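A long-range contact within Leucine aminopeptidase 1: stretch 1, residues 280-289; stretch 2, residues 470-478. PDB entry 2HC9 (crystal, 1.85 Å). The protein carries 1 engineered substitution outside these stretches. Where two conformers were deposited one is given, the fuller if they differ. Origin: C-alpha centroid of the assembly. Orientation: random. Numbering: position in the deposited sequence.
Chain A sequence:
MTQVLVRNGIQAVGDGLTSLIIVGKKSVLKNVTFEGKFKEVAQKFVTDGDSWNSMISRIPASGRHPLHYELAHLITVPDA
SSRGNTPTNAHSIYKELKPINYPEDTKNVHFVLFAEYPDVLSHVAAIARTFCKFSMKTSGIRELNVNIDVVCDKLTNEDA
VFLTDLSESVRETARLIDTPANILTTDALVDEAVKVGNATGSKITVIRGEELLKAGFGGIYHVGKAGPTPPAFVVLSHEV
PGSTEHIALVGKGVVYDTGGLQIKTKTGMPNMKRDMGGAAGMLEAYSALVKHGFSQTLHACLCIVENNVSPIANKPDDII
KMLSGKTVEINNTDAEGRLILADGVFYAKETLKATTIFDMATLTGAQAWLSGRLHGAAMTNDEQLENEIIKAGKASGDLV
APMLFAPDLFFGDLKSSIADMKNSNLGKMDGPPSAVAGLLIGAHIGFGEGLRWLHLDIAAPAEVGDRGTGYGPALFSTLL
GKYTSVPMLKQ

Stretch 1, residues 280-289: AGMLEAYSAL
Stretch 2, residues 470-478: GYGPALFST

Stretch 1 is helical from A280 to L289, within a helix that extends beyond both ends. Stretch 2 starts as a loop, G470 to G472, and becomes a helix at P473 that continues past T478. The two helix axes approach to 8.5 Å. Their N-to-C directions differ by 44°, with a signed crossing angle of -44°. The register pairs G281 with G472 (CA to CA 4.7 Å), A285 with P473 (CA to CA 4.0 Å) and L289 with S477 (CA to CA 6.4 Å). Stretch 1 steps by four residues; stretch 2 steps by one, from the N-cap to P473, and then by four. No hydrogen bond crosses the contact. It is held by packing, and 390 Å² is buried in total.

G470 has phi/psi 71/33 and does not touch stretch 1. Its positive phi favours glycine.

Y471 is extended, at -63/138. Its CA-to-CB bond points away from stretch 1, with chi1 t (-172°) and chi2 102°. Its backbone makes the contact: Y471 O lies 3.9 Å from G281 CA. G281 has no side chain, which lets the loop come this close. A CB on G281 would sit 2.8 Å from Y471 O, a clash.

G472 occupies the N-cap position, at 129/-58. These angles by themselves call for glycine, since a CB would jam against the preceding carbonyl oxygen. A CB on G472 would also point toward stretch 1 and lie 3.3 Å from G281 CA, a tight fit. With no CB on G281 or G472, the two backbones can lie this close. G472 O accepts from F476 N at 3.0 Å, in the first turn of the helix.

P473 opens the helix at -55/-42, with a C-gamma exo ring. P473 CG is 3.8 Å from E284 CB and 4.0 Å from A285 N, while P473 CD is 3.9 Å from G281 O. A285 N already donates to G281 O at 2.9 Å, so the ring packs against a satisfied backbone. The CA-to-CB bond of E284 is sideways; its rotamer is m, m, with chi3 of -27°, and its end leads away from stretch 2.

The CA-to-CB bond of A474 points away and that of L475 sideways; neither residue makes contact. L475 is t, p.

F476 has the largest area covered, 77 Å². The CA-to-CB bond of F476 points toward stretch 1, with chi1 m (-75°) and chi2 -78°. F476 CB meets A285 CB at 3.9 Å. The CA-to-CB bond of M282 points away from stretch 2, but chi1 and chi2, both m, and chi3 of -137° bring its end back. M282 SD reaches F476 CE2 at 3.7 Å. M282 SD is 4.4 Å from the centroid of the F476 ring, 37° off the normal, an oblique sulfur-aromatic contact. L289, m, t, places L289 CD2 3.9 Å from F476 O.

S477 is m (-72°). S477 OG donates to P473 O at 2.8 Å, back along its own helix. The CA-to-CB bond of A288 points toward stretch 2, and A288 CB lies 4.2 Å from S477 OG. L289 CD2 rests 4.1 Å from S477 CA.

T478 is p. Its CA-to-CB bond points away from stretch 1, and it makes no contact.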

# COMPACT_ATOMS: atom_id res chain seq x y z
N ALA A 280 -28.21 18.92 6.43
CA ALA A 280 -29.29 18.45 7.32
C ALA A 280 -29.29 19.26 8.61
O ALA A 280 -30.36 19.68 9.11
CB ALA A 280 -29.12 16.94 7.64
N GLY A 281 -28.12 19.46 9.20
CA GLY A 281 -28.04 20.17 10.49
C GLY A 281 -28.43 21.64 10.37
O GLY A 281 -29.12 22.17 11.26
N MET A 282 -28.03 22.29 9.28
CA MET A 282 -28.41 23.71 9.06
C MET A 282 -29.92 23.85 8.83
O MET A 282 -30.57 24.74 9.40
CB MET A 282 -27.64 24.33 7.88
CG MET A 282 -26.12 24.55 8.16
SD MET A 282 -25.81 25.31 9.77
CE MET A 282 -24.55 26.54 9.40
N LEU A 283 -30.47 22.96 8.00
CA LEU A 283 -31.92 22.93 7.75
C LEU A 283 -32.72 22.78 9.04
O LEU A 283 -33.71 23.50 9.27
CB LEU A 283 -32.25 21.75 6.82
CG LEU A 283 -33.74 21.51 6.54
CD1 LEU A 283 -34.30 22.76 5.85
CD2 LEU A 283 -33.99 20.22 5.76
N GLU A 284 -32.30 21.84 9.89
CA GLU A 284 -33.05 21.57 11.11
C GLU A 284 -32.81 22.58 12.22
O GLU A 284 -33.70 22.82 13.03
CB GLU A 284 -32.83 20.13 11.60
CG GLU A 284 -33.23 19.07 10.53
CD GLU A 284 -34.73 19.07 10.21
OE1 GLU A 284 -35.53 19.46 11.09
OE2 GLU A 284 -35.09 18.63 9.09
N ALA A 285 -31.63 23.20 12.22
CA ALA A 285 -31.41 24.40 13.06
C ALA A 285 -32.32 25.55 12.66
O ALA A 285 -32.90 26.19 13.53
CB ALA A 285 -29.94 24.88 12.99
N TYR A 286 -32.41 25.82 11.36
CA TYR A 286 -33.27 26.88 10.84
C TYR A 286 -34.70 26.61 11.29
O TYR A 286 -35.39 27.50 11.77
CB TYR A 286 -33.17 26.88 9.31
CG TYR A 286 -34.07 27.87 8.59
CD1 TYR A 286 -33.63 29.16 8.32
CD2 TYR A 286 -35.36 27.49 8.16
CE1 TYR A 286 -34.42 30.06 7.65
CE2 TYR A 286 -36.18 28.40 7.46
CZ TYR A 286 -35.69 29.68 7.20
OH TYR A 286 -36.45 30.60 6.53
N SER A 287 -35.15 25.37 11.11
CA SER A 287 -36.49 24.97 11.52
C SER A 287 -36.76 25.26 13.01
O SER A 287 -37.76 25.90 13.36
CB SER A 287 -36.73 23.50 11.21
OG SER A 287 -38.00 23.06 11.68
N ALA A 288 -35.87 24.81 13.88
CA ALA A 288 -36.06 25.02 15.35
C ALA A 288 -36.10 26.52 15.72
O ALA A 288 -36.93 26.95 16.53
CB ALA A 288 -34.96 24.30 16.13
N LEU A 289 -35.22 27.32 15.11
CA LEU A 289 -35.15 28.75 15.41
C LEU A 289 -36.41 29.48 14.92
O LEU A 289 -36.95 30.33 15.61
CB LEU A 289 -33.91 29.39 14.77
CG LEU A 289 -32.58 28.96 15.44
CD1 LEU A 289 -31.35 29.32 14.56
CD2 LEU A 289 -32.43 29.54 16.84
N GLY A 470 -27.13 13.86 14.81
CA GLY A 470 -27.99 15.04 14.76
C GLY A 470 -27.33 16.32 15.27
O GLY A 470 -27.99 17.18 15.85
N TYR A 471 -26.01 16.43 15.07
CA TYR A 471 -25.25 17.63 15.43
C TYR A 471 -25.72 18.84 14.64
O TYR A 471 -25.96 18.76 13.41
CB TYR A 471 -23.78 17.36 15.11
CG TYR A 471 -22.80 18.42 15.57
CD1 TYR A 471 -22.02 18.21 16.72
CD2 TYR A 471 -22.63 19.60 14.84
CE1 TYR A 471 -21.08 19.19 17.14
CE2 TYR A 471 -21.71 20.56 15.23
CZ TYR A 471 -20.95 20.36 16.36
OH TYR A 471 -20.04 21.32 16.71
N GLY A 472 -25.83 19.98 15.32
CA GLY A 472 -26.06 21.25 14.63
C GLY A 472 -27.24 22.03 15.21
O GLY A 472 -27.06 23.16 15.61
N PRO A 473 -28.46 21.43 15.24
CA PRO A 473 -29.60 22.15 15.85
C PRO A 473 -29.37 22.62 17.30
O PRO A 473 -29.73 23.75 17.64
CB PRO A 473 -30.75 21.12 15.79
CG PRO A 473 -30.38 20.25 14.55
CD PRO A 473 -28.87 20.15 14.61
N ALA A 474 -28.76 21.79 18.14
CA ALA A 474 -28.54 22.21 19.53
C ALA A 474 -27.52 23.36 19.56
O ALA A 474 -27.75 24.36 20.23
CB ALA A 474 -28.08 21.03 20.40
N LEU A 475 -26.42 23.22 18.82
CA LEU A 475 -25.40 24.28 18.74
C LEU A 475 -26.00 25.62 18.33
O LEU A 475 -25.79 26.64 19.00
CB LEU A 475 -24.33 23.91 17.70
CG LEU A 475 -23.23 24.97 17.56
CD1 LEU A 475 -22.48 25.20 18.92
CD2 LEU A 475 -22.24 24.50 16.48
N PHE A 476 -26.75 25.64 17.22
CA PHE A 476 -27.26 26.92 16.74
C PHE A 476 -28.44 27.46 17.53
O PHE A 476 -28.66 28.66 17.57
CB PHE A 476 -27.55 26.90 15.24
CG PHE A 476 -26.30 26.97 14.42
CD1 PHE A 476 -25.65 28.19 14.24
CD2 PHE A 476 -25.71 25.81 13.92
CE1 PHE A 476 -24.44 28.26 13.53
CE2 PHE A 476 -24.51 25.87 13.19
CZ PHE A 476 -23.87 27.10 13.00
N SER A 477 -29.17 26.57 18.19
CA SER A 477 -30.21 27.02 19.12
C SER A 477 -29.60 27.80 20.26
O SER A 477 -30.13 28.83 20.64
CB SER A 477 -30.98 25.82 19.66
OG SER A 477 -31.78 25.33 18.61
N THR A 478 -28.49 27.31 20.81
CA THR A 478 -27.82 28.01 21.92
C THR A 478 -27.09 29.23 21.41
O THR A 478 -27.11 30.27 22.06
CB THR A 478 -26.86 27.16 22.82
OG1 THR A 478 -25.80 26.57 22.05
CG2 THR A 478 -27.61 26.07 23.61